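Local coordinates for protein Baccell_00875 (Bacteroides cellulosilyticus DSM 14838, PDB 5NO8) that is a polysaccharide lyase that probably removes the rhamnose capping of complex arabinogalactan proteins by cleaving next to glucuronic acid, at residues A[446-460]-A[484-498]. Residues are numbered along the deposited sequence; the frame is centred on the assembly and turned at random.
Sequences NRGYNYMWVAELYFQ and QFGYGFYAIGIPVRL
Tyr449 takes the edge of Phe489 over the middle of one ring face, a T-shaped pair with centroids 5.1 Å apart and planes at 80°, while waters lie at its edge. Gly448 illustrates how an absent side chain admits rings: its CA sits 3.7 Å from the centroid of the Phe485 ring, a CH-pi contact over the face, and it also approaches a face of Phe489 near the rim. Phe485 in turn presents its edge to the face of Tyr451 in an offset edge-to-face pair; the hydroxyl of Tyr451 is hydrogen-bonded to the backbone N of Thr436. With CG beside its own backbone N (chi1 -72°), Tyr449 brings its ring in toward the 484-498 segment, its CE1 3.9 Å from Ile492 CD1, and a water links its OH to Tyr490 O. An alanine here would remove the face that Phe489 meets and is likely to leave that ring freer to turn. Further along, Met452 CG packs tightly on Ala491 CB at 3.4 Å. One water donates to the backbone oxygens Tyr449 O and Ile492 O; another donates to the carboxylate oxygen Glu456 OE1 and to Gly493 O. Leu498 CG closes on Phe459 CB at 3.6 Å. The 484-498 segment thus leaves helix 469-485, runs as a loop along helix 448-465 and enters helix 496-505, with helix 542-559 packing against Ile494 and Val496 within the helical domain.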
ATOM      1  N   ASN A 446      15.817 -20.519  -8.554  1.00 32.73           N
ATOM      2  CA  ASN A 446      16.550 -20.584  -7.313  1.00 33.03           C
ATOM      3  C   ASN A 446      16.677 -19.125  -6.882  1.00 32.33           C
ATOM      4  O   ASN A 446      17.484 -18.378  -7.426  1.00 33.48           O
ATOM      5  CB  ASN A 446      17.907 -21.268  -7.540  1.00 33.96           C
ATOM      6  CG  ASN A 446      18.744 -21.381  -6.278  1.00 36.85           C
ATOM      7  OD1 ASN A 446      18.301 -21.066  -5.183  1.00 37.20           O
ATOM      8  ND2 ASN A 446      19.987 -21.833  -6.439  1.00 37.78           N
ATOM      9  N   ARG A 447      15.858 -18.722  -5.905  1.00 30.26           N
ATOM     10  CA  ARG A 447      15.599 -17.308  -5.600  1.00 28.73           C
ATOM     11  C   ARG A 447      15.932 -17.006  -4.141  1.00 28.66           C
ATOM     12  O   ARG A 447      15.472 -17.702  -3.245  1.00 27.41           O
ATOM     13  CB  ARG A 447      14.117 -17.061  -5.892  1.00 29.43           C
ATOM     14  CG  ARG A 447      13.498 -15.761  -5.424  1.00 29.01           C
ATOM     15  CD  ARG A 447      11.996 -15.893  -5.575  1.00 29.30           C
ATOM     16  NE  ARG A 447      11.236 -14.670  -5.349  1.00 30.00           N
ATOM     17  CZ  ARG A 447      10.061 -14.601  -4.694  1.00 32.32           C
ATOM     18  NH1 ARG A 447       9.437 -13.430  -4.604  1.00 30.66           N
ATOM     19  NH2 ARG A 447       9.505 -15.686  -4.119  1.00 29.04           N
ATOM     20  N   GLY A 448      16.696 -15.945  -3.900  1.00 27.36           N
ATOM     21  CA  GLY A 448      17.281 -15.684  -2.578  1.00 28.87           C
ATOM     22  C   GLY A 448      16.264 -15.462  -1.471  1.00 26.86           C
ATOM     23  O   GLY A 448      16.502 -15.828  -0.322  1.00 27.22           O
ATOM     24  N   TYR A 449      15.142 -14.851  -1.831  1.00 26.77           N
ATOM     25  CA  TYR A 449      14.044 -14.578  -0.889  1.00 26.01           C
ATOM     26  C   TYR A 449      13.596 -15.859  -0.204  1.00 25.04           C
ATOM     27  O   TYR A 449      13.334 -15.864   1.006  1.00 26.17           O
ATOM     28  CB  TYR A 449      12.837 -13.960  -1.625  1.00 26.48           C
ATOM     29  CG  TYR A 449      13.019 -12.523  -2.099  1.00 28.69           C
ATOM     30  CD1 TYR A 449      13.023 -11.474  -1.188  1.00 29.21           C
ATOM     31  CD2 TYR A 449      13.135 -12.208  -3.466  1.00 30.39           C
ATOM     32  CE1 TYR A 449      13.171 -10.154  -1.596  1.00 30.55           C
ATOM     33  CE2 TYR A 449      13.262 -10.874  -3.892  1.00 31.03           C
ATOM     34  CZ  TYR A 449      13.285  -9.855  -2.944  1.00 30.72           C
ATOM     35  OH  TYR A 449      13.424  -8.535  -3.301  1.00 31.11           O
ATOM     36  N   ASN A 450      13.534 -16.950  -0.962  1.00 25.14           N
ATOM     37  CA  ASN A 450      12.916 -18.173  -0.485  1.00 25.10           C
ATOM     38  C   ASN A 450      13.689 -18.784   0.675  1.00 25.91           C
ATOM     39  O   ASN A 450      13.083 -19.430   1.534  1.00 26.04           O
ATOM     40  CB  ASN A 450      12.773 -19.205  -1.609  1.00 25.40           C
ATOM     41  CG  ASN A 450      11.884 -18.730  -2.741  1.00 25.63           C
ATOM     42  OD1 ASN A 450      11.163 -17.729  -2.620  1.00 25.05           O
ATOM     43  ND2 ASN A 450      11.907 -19.467  -3.849  1.00 23.73           N
ATOM     44  N   TYR A 451      15.001 -18.555   0.724  1.00 24.71           N
ATOM     45  CA  TYR A 451      15.864 -19.144   1.760  1.00 25.20           C
ATOM     46  C   TYR A 451      15.606 -18.572   3.152  1.00 24.65           C
ATOM     47  O   TYR A 451      15.739 -19.282   4.158  1.00 25.37           O
ATOM     48  CB  TYR A 451      17.335 -18.902   1.433  1.00 27.33           C
ATOM     49  CG  TYR A 451      17.838 -19.700   0.250  1.00 28.08           C
ATOM     50  CD1 TYR A 451      17.440 -19.379  -1.051  1.00 28.95           C
ATOM     51  CD2 TYR A 451      18.719 -20.780   0.433  1.00 28.48           C
ATOM     52  CE1 TYR A 451      17.891 -20.105  -2.137  1.00 29.92           C
ATOM     53  CE2 TYR A 451      19.188 -21.513  -0.653  1.00 29.68           C
ATOM     54  CZ  TYR A 451      18.773 -21.173  -1.937  1.00 30.32           C
ATOM     55  OH  TYR A 451      19.212 -21.886  -3.027  1.00 31.45           O
ATOM     56  N   MET A 452      15.309 -17.274   3.217  1.00 24.03           N
ATOM     57  CA  MET A 452      15.058 -16.609   4.503  1.00 24.70           C
ATOM     58  C   MET A 452      13.827 -17.173   5.174  1.00 22.61           C
ATOM     59  O   MET A 452      13.799 -17.322   6.389  1.00 22.88           O
ATOM     60  CB  MET A 452      14.852 -15.113   4.325  1.00 26.17           C
ATOM     61  CG  MET A 452      16.018 -14.367   3.700  1.00 30.06           C
ATOM     62  SD  MET A 452      17.618 -14.759   4.466  1.00 33.63           S
ATOM     63  CE  MET A 452      18.180 -16.118   3.458  1.00 40.39           C
ATOM     64  N   TRP A 453      12.817 -17.451   4.364  1.00 22.17           N
ATOM     65  CA  TRP A 453      11.515 -17.897   4.865  1.00 22.90           C
ATOM     66  C   TRP A 453      11.581 -19.359   5.281  1.00 23.20           C
ATOM     67  O   TRP A 453      11.020 -19.733   6.310  1.00 23.05           O
ATOM     68  CB  TRP A 453      10.433 -17.668   3.822  1.00 21.73           C
ATOM     69  CG  TRP A 453      10.314 -16.223   3.406  1.00 21.53           C
ATOM     70  CD1 TRP A 453      10.481 -15.112   4.199  1.00 21.01           C
ATOM     71  CD2 TRP A 453      10.021 -15.743   2.094  1.00 21.22           C
ATOM     72  NE1 TRP A 453      10.292 -13.979   3.456  1.00 20.85           N
ATOM     73  CE2 TRP A 453      10.012 -14.336   2.160  1.00 21.32           C
ATOM     74  CE3 TRP A 453       9.755 -16.369   0.869  1.00 20.99           C
ATOM     75  CZ2 TRP A 453       9.741 -13.535   1.038  1.00 21.91           C
ATOM     76  CZ3 TRP A 453       9.501 -15.577  -0.246  1.00 22.88           C
ATOM     77  CH2 TRP A 453       9.487 -14.171  -0.147  1.00 21.34           C
ATOM     78  N   VAL A 454      12.297 -20.176   4.502  1.00 24.05           N
ATOM     79  CA  VAL A 454      12.578 -21.548   4.912  1.00 24.03           C
ATOM     80  C   VAL A 454      13.366 -21.579   6.217  1.00 22.66           C
ATOM     81  O   VAL A 454      13.039 -22.355   7.100  1.00 25.51           O
ATOM     82  CB  VAL A 454      13.303 -22.353   3.808  1.00 24.25           C
ATOM     83  CG1 VAL A 454      13.848 -23.678   4.365  1.00 25.21           C
ATOM     84  CG2 VAL A 454      12.342 -22.636   2.686  1.00 24.45           C
ATOM     85  N   ALA A 455      14.397 -20.755   6.345  1.00 22.95           N
ATOM     86  CA  ALA A 455      15.180 -20.681   7.572  1.00 22.24           C
ATOM     87  C   ALA A 455      14.362 -20.228   8.767  1.00 23.06           C
ATOM     88  O   ALA A 455      14.482 -20.778   9.869  1.00 22.25           O
ATOM     89  CB  ALA A 455      16.349 -19.747   7.396  1.00 23.83           C
ATOM     90  N   GLU A 456      13.528 -19.217   8.556  1.00 21.97           N
ATOM     91  CA  GLU A 456      12.624 -18.776   9.603  1.00 22.09           C
ATOM     92  C   GLU A 456      11.792 -19.950  10.055  1.00 20.29           C
ATOM     93  O   GLU A 456      11.711 -20.194  11.248  1.00 23.58           O
ATOM     94  CB  GLU A 456      11.708 -17.640   9.128  1.00 23.29           C
ATOM     95  CG  GLU A 456      10.566 -17.327  10.096  1.00 25.52           C
ATOM     96  CD  GLU A 456      10.624 -15.989  10.802  1.00 28.16           C
ATOM     97  OE1 GLU A 456      11.317 -15.041  10.348  1.00 31.21           O
ATOM     98  OE2 GLU A 456       9.913 -15.868  11.838  1.00 28.21           O
ATOM     99  N   LEU A 457      11.196 -20.682   9.125  1.00 20.69           N
ATOM    100  CA  LEU A 457      10.370 -21.828   9.497  1.00 21.34           C
ATOM    101  C   LEU A 457      11.152 -22.784  10.398  1.00 22.03           C
ATOM    102  O   LEU A 457      10.663 -23.193  11.465  1.00 20.43           O
ATOM    103  CB  LEU A 457       9.809 -22.568   8.290  1.00 20.42           C
ATOM    104  CG  LEU A 457       9.047 -23.855   8.611  1.00 21.41           C
ATOM    105  CD1 LEU A 457       7.723 -23.570   9.324  1.00 22.26           C
ATOM    106  CD2 LEU A 457       8.792 -24.702   7.397  1.00 21.58           C
ATOM    107  N   TYR A 458      12.375 -23.121   9.987  1.00 21.68           N
ATOM    108  CA  TYR A 458      13.158 -24.100  10.755  1.00 21.44           C
ATOM    109  C   TYR A 458      13.492 -23.607  12.149  1.00 21.50           C
ATOM    110  O   TYR A 458      13.311 -24.352  13.114  1.00 22.31           O
ATOM    111  CB  TYR A 458      14.432 -24.540   9.984  1.00 21.10           C
ATOM    112  CG  TYR A 458      14.219 -25.301   8.697  1.00 20.98           C
ATOM    113  CD1 TYR A 458      13.084 -26.048   8.451  1.00 21.50           C
ATOM    114  CD2 TYR A 458      15.218 -25.311   7.714  1.00 21.84           C
ATOM    115  CE1 TYR A 458      12.922 -26.755   7.268  1.00 23.93           C
ATOM    116  CE2 TYR A 458      15.073 -26.017   6.542  1.00 22.53           C
ATOM    117  CZ  TYR A 458      13.941 -26.735   6.314  1.00 23.39           C
ATOM    118  OH  TYR A 458      13.789 -27.430   5.146  1.00 23.54           O
ATOM    119  N   PHE A 459      13.927 -22.360  12.300  1.00 21.09           N
ATOM    120  CA  PHE A 459      14.216 -21.839  13.621  1.00 22.48           C
ATOM    121  C   PHE A 459      12.955 -21.803  14.508  1.00 23.93           C
ATOM    122  O   PHE A 459      13.027 -22.124  15.698  1.00 22.60           O
ATOM    123  CB  PHE A 459      14.845 -20.461  13.569  1.00 24.30           C
ATOM    124  CG  PHE A 459      16.219 -20.415  12.930  1.00 25.36           C
ATOM    125  CD1 PHE A 459      17.253 -21.234  13.377  1.00 26.10           C
ATOM    126  CD2 PHE A 459      16.491 -19.497  11.915  1.00 25.33           C
ATOM    127  CE1 PHE A 459      18.522 -21.148  12.804  1.00 26.02           C
ATOM    128  CE2 PHE A 459      17.743 -19.418  11.330  1.00 26.30           C
ATOM    129  CZ  PHE A 459      18.767 -20.238  11.788  1.00 25.77           C
ATOM    130  N   GLN A 460      11.810 -21.471  13.918  1.00 22.62           N
ATOM    131  CA  GLN A 460      10.540 -21.511  14.667  1.00 23.05           C
ATOM    132  C   GLN A 460      10.194 -22.948  15.091  1.00 22.46           C
ATOM    133  O   GLN A 460       9.709 -23.171  16.208  1.00 22.33           O
ATOM    134  CB  GLN A 460       9.401 -20.934  13.822  1.00 24.11           C
ATOM    135  CG  GLN A 460       9.562 -19.469  13.439  1.00 24.78           C
ATOM    136  CD  GLN A 460       9.292 -18.503  14.566  1.00 26.19           C
ATOM    137  OE1 GLN A 460       9.109 -18.898  15.721  1.00 25.83           O
ATOM    138  NE2 GLN A 460       9.299 -17.205  14.239  1.00 25.04           N
ATOM    139  N   GLN A 484      25.636 -18.607  -2.251  1.00 32.35           N
ATOM    140  CA  GLN A 484      25.167 -18.466  -3.619  1.00 31.64           C
ATOM    141  C   GLN A 484      24.877 -17.032  -4.026  1.00 32.37           C
ATOM    142  O   GLN A 484      25.097 -16.665  -5.180  1.00 30.01           O
ATOM    143  CB  GLN A 484      23.903 -19.282  -3.845  1.00 32.68           C
ATOM    144  CG  GLN A 484      24.075 -20.776  -3.690  1.00 31.86           C
ATOM    145  CD  GLN A 484      22.754 -21.499  -3.754  1.00 30.80           C
ATOM    146  OE1 GLN A 484      22.125 -21.764  -2.722  1.00 33.97           O
ATOM    147  NE2 GLN A 484      22.318 -21.820  -4.955  1.00 28.56           N
ATOM    148  N   PHE A 485      24.326 -16.245  -3.103  1.00 30.54           N
ATOM    149  CA  PHE A 485      23.825 -14.907  -3.420  1.00 29.33           C
ATOM    150  C   PHE A 485      24.679 -13.793  -2.873  1.00 29.66           C
ATOM    151  O   PHE A 485      24.434 -12.649  -3.191  1.00 30.96           O
ATOM    152  CB  PHE A 485      22.368 -14.748  -2.914  1.00 27.93           C
ATOM    153  CG  PHE A 485      21.395 -15.676  -3.580  1.00 26.90           C
ATOM    154  CD1 PHE A 485      21.197 -16.958  -3.096  1.00 25.32           C
ATOM    155  CD2 PHE A 485      20.668 -15.268  -4.693  1.00 26.75           C
ATOM    156  CE1 PHE A 485      20.313 -17.826  -3.714  1.00 26.37           C
ATOM    157  CE2 PHE A 485      19.792 -16.123  -5.317  1.00 27.40           C
ATOM    158  CZ  PHE A 485      19.596 -17.410  -4.826  1.00 26.19           C
ATOM    159  N   GLY A 486      25.681 -14.111  -2.058  1.00 31.58           N
ATOM    160  CA  GLY A 486      26.520 -13.095  -1.432  1.00 31.78           C
ATOM    161  C   GLY A 486      25.824 -12.415  -0.266  1.00 33.97           C
ATOM    162  O   GLY A 486      24.810 -12.913   0.230  1.00 31.80           O
ATOM    163  N   TYR A 487      26.348 -11.256   0.120  1.00 34.10           N
ATOM    164  CA  TYR A 487      25.997 -10.559   1.354  1.00 37.69           C
ATOM    165  C   TYR A 487      25.087  -9.328   1.220  1.00 37.22           C
ATOM    166  O   TYR A 487      24.593  -8.826   2.217  1.00 42.75           O
ATOM    167  CB  TYR A 487      27.290 -10.199   2.087  1.00 39.21           C
ATOM    168  CG  TYR A 487      27.935 -11.446   2.630  1.00 43.22           C
ATOM    169  CD1 TYR A 487      27.449 -12.035   3.792  1.00 42.43           C
ATOM    170  CD2 TYR A 487      28.969 -12.087   1.950  1.00 43.31           C
ATOM    171  CE1 TYR A 487      27.997 -13.204   4.289  1.00 44.41           C
ATOM    172  CE2 TYR A 487      29.528 -13.264   2.443  1.00 44.96           C
ATOM    173  CZ  TYR A 487      29.036 -13.811   3.619  1.00 45.88           C
ATOM    174  OH  TYR A 487      29.550 -14.973   4.142  1.00 45.92           O
ATOM    175  N   GLY A 488      24.836  -8.862   0.009  1.00 38.11           N
ATOM    176  CA  GLY A 488      24.079  -7.617  -0.190  1.00 37.29           C
ATOM    177  C   GLY A 488      22.703  -7.804  -0.794  1.00 37.60           C
ATOM    178  O   GLY A 488      22.206  -6.881  -1.449  1.00 40.22           O
ATOM    179  N   PHE A 489      22.089  -8.983  -0.604  1.00 34.77           N
ATOM    180  CA  PHE A 489      20.728  -9.238  -1.097  1.00 33.45           C
ATOM    181  C   PHE A 489      19.773  -8.691  -0.027  1.00 31.37           C
ATOM    182  O   PHE A 489      19.878  -9.050   1.151  1.00 30.39           O
ATOM    183  CB  PHE A 489      20.514 -10.740  -1.337  1.00 35.53           C
ATOM    184  CG  PHE A 489      19.303 -11.085  -2.192  1.00 37.36           C
ATOM    185  CD1 PHE A 489      18.002 -11.022  -1.666  1.00 38.16           C
ATOM    186  CD2 PHE A 489      19.460 -11.545  -3.496  1.00 37.86           C
ATOM    187  CE1 PHE A 489      16.897 -11.371  -2.442  1.00 37.64           C
ATOM    188  CE2 PHE A 489      18.365 -11.903  -4.270  1.00 38.25           C
ATOM    189  CZ  PHE A 489      17.076 -11.809  -3.748  1.00 39.94           C
ATOM    190  N   TYR A 490      18.840  -7.836  -0.439  1.00 30.11           N
ATOM    191  CA  TYR A 490      17.917  -7.164   0.475  1.00 28.18           C
ATOM    192  C   TYR A 490      16.681  -8.039   0.682  1.00 28.50           C
ATOM    193  O   TYR A 490      15.548  -7.678   0.309  1.00 31.77           O
ATOM    194  CB  TYR A 490      17.522  -5.800  -0.066  1.00 28.20           C
ATOM    195  CG  TYR A 490      18.604  -4.751   0.034  1.00 27.61           C
ATOM    196  CD1 TYR A 490      19.798  -4.855  -0.689  1.00 26.82           C
ATOM    197  CD2 TYR A 490      18.430  -3.648   0.848  1.00 27.14           C
ATOM    198  CE1 TYR A 490      20.787  -3.875  -0.571  1.00 27.73           C
ATOM    199  CE2 TYR A 490      19.406  -2.662   0.968  1.00 28.32           C
ATOM    200  CZ  TYR A 490      20.590  -2.780   0.254  1.00 27.46           C
ATOM    201  OH  TYR A 490      21.543  -1.774   0.393  1.00 27.49           O
ATOM    202  N   ALA A 491      16.890  -9.170   1.323  1.00 23.89           N
ATOM    203  CA  ALA A 491      15.831 -10.172   1.450  1.00 24.24           C
ATOM    204  C   ALA A 491      14.852  -9.716   2.526  1.00 22.24           C
ATOM    205  O   ALA A 491      15.238  -9.017   3.457  1.00 22.16           O
ATOM    206  CB  ALA A 491      16.429 -11.519   1.829  1.00 24.30           C
ATOM    207  N   ILE A 492      13.604 -10.166   2.399  1.00 22.29           N
ATOM    208  CA  ILE A 492      12.562  -9.843   3.349  1.00 22.37           C
ATOM    209  C   ILE A 492      12.611 -10.814   4.541  1.00 21.57           C
ATOM    210  O   ILE A 492      12.621 -12.044   4.365  1.00 23.06           O
ATOM    211  CB  ILE A 492      11.175  -9.934   2.695  1.00 23.11           C
ATOM    212  CG1 ILE A 492      11.059  -8.917   1.546  1.00 23.75           C
ATOM    213  CG2 ILE A 492      10.090  -9.691   3.750  1.00 23.89           C
ATOM    214  CD1 ILE A 492      10.000  -9.286   0.538  1.00 25.25           C
ATOM    215  N   GLY A 493      12.612 -10.249   5.740  1.00 21.31           N
ATOM    216  CA  GLY A 493      12.505 -11.034   6.957  1.00 22.69           C
ATOM    217  C   GLY A 493      13.718 -11.922   7.164  1.00 23.64           C
ATOM    218  O   GLY A 493      13.586 -13.107   7.472  1.00 24.60           O
ATOM    219  N   ILE A 494      14.909 -11.357   6.972  1.00 23.76           N
ATOM    220  CA  ILE A 494      16.135 -12.090   7.293  1.00 24.58           C
ATOM    221  C   ILE A 494      16.033 -12.346   8.804  1.00 24.09           C
ATOM    222  O   ILE A 494      15.895 -11.395   9.561  1.00 22.88           O
ATOM    223  CB  ILE A 494      17.385 -11.262   6.958  1.00 26.12           C
ATOM    224  CG1 ILE A 494      17.463 -11.027   5.439  1.00 27.47           C
ATOM    225  CG2 ILE A 494      18.637 -11.976   7.469  1.00 26.31           C
ATOM    226  CD1 ILE A 494      18.387  -9.895   5.038  1.00 28.71           C
ATOM    227  N   PRO A 495      16.025 -13.624   9.235  1.00 24.73           N
ATOM    228  CA  PRO A 495      15.734 -13.914  10.647  1.00 24.83           C
ATOM    229  C   PRO A 495      16.938 -13.732  11.606  1.00 26.48           C
ATOM    230  O   PRO A 495      17.446 -14.709  12.172  1.00 27.63           O
ATOM    231  CB  PRO A 495      15.244 -15.366  10.594  1.00 24.62           C
ATOM    232  CG  PRO A 495      15.989 -15.955   9.450  1.00 25.58           C
ATOM    233  CD  PRO A 495      16.112 -14.862   8.433  1.00 24.79           C
ATOM    234  N   VAL A 496      17.364 -12.488  11.797  1.00 26.16           N
ATOM    235  CA  VAL A 496      18.564 -12.181  12.582  1.00 26.43           C
ATOM    236  C   VAL A 496      18.420 -12.548  14.066  1.00 26.89           C
ATOM    237  O   VAL A 496      19.182 -13.351  14.599  1.00 25.92           O
ATOM    238  CB  VAL A 496      18.967 -10.696  12.430  1.00 27.20           C
ATOM    239  CG1 VAL A 496      20.119 -10.313  13.351  1.00 26.60           C
ATOM    240  CG2 VAL A 496      19.317 -10.384  10.983  1.00 27.62           C
ATOM    241  N   ARG A 497      17.448 -11.942  14.735  1.00 26.87           N
ATOM    242  CA  ARG A 497      17.216 -12.209  16.148  1.00 28.12           C
ATOM    243  C   ARG A 497      16.816 -13.652  16.393  1.00 26.76           C
ATOM    244  O   ARG A 497      17.303 -14.277  17.347  1.00 24.53           O
ATOM    245  CB  ARG A 497      16.133 -11.309  16.716  1.00 29.88           C
ATOM    246  CG  ARG A 497      16.468  -9.847  16.678  1.00 33.44           C
ATOM    247  CD  ARG A 497      15.699  -9.086  17.741  1.00 36.88           C
ATOM    248  NE  ARG A 497      16.336  -9.216  19.050  1.00 40.26           N
ATOM    249  CZ  ARG A 497      15.887  -8.660  20.172  1.00 40.91           C
ATOM    250  NH1 ARG A 497      14.765  -7.944  20.189  1.00 41.61           N
ATOM    251  NH2 ARG A 497      16.562  -8.838  21.297  1.00 42.57           N
ATOM    252  N   LEU A 498      15.934 -14.165  15.541  1.00 24.85           N
ATOM    253  CA  LEU A 498      15.416 -15.521  15.688  1.00 25.44           C
ATOM    254  C   LEU A 498      16.544 -16.554  15.500  1.00 26.27           C
ATOM    255  O   LEU A 498      16.699 -17.466  16.304  1.00 26.04           O
ATOM    256  CB  LEU A 498      14.317 -15.770  14.670  1.00 25.64           C
ATOM    257  CG  LEU A 498      13.742 -17.175  14.580  1.00 25.24           C
ATOM    258  CD1 LEU A 498      13.117 -17.620  15.898  1.00 25.98           C
ATOM    259  CD2 LEU A 498      12.738 -17.221  13.455  1.00 26.44           C
TER
HETATM  260  O   HOH W   1      13.162 -13.066   1.935  1.00 21.09           O
HETATM  261  O   HOH W   2      13.850  -6.823  -1.355  1.00 28.89           O
HETATM  262  O   HOH W   3      11.093 -14.239   7.693  1.00 29.55           O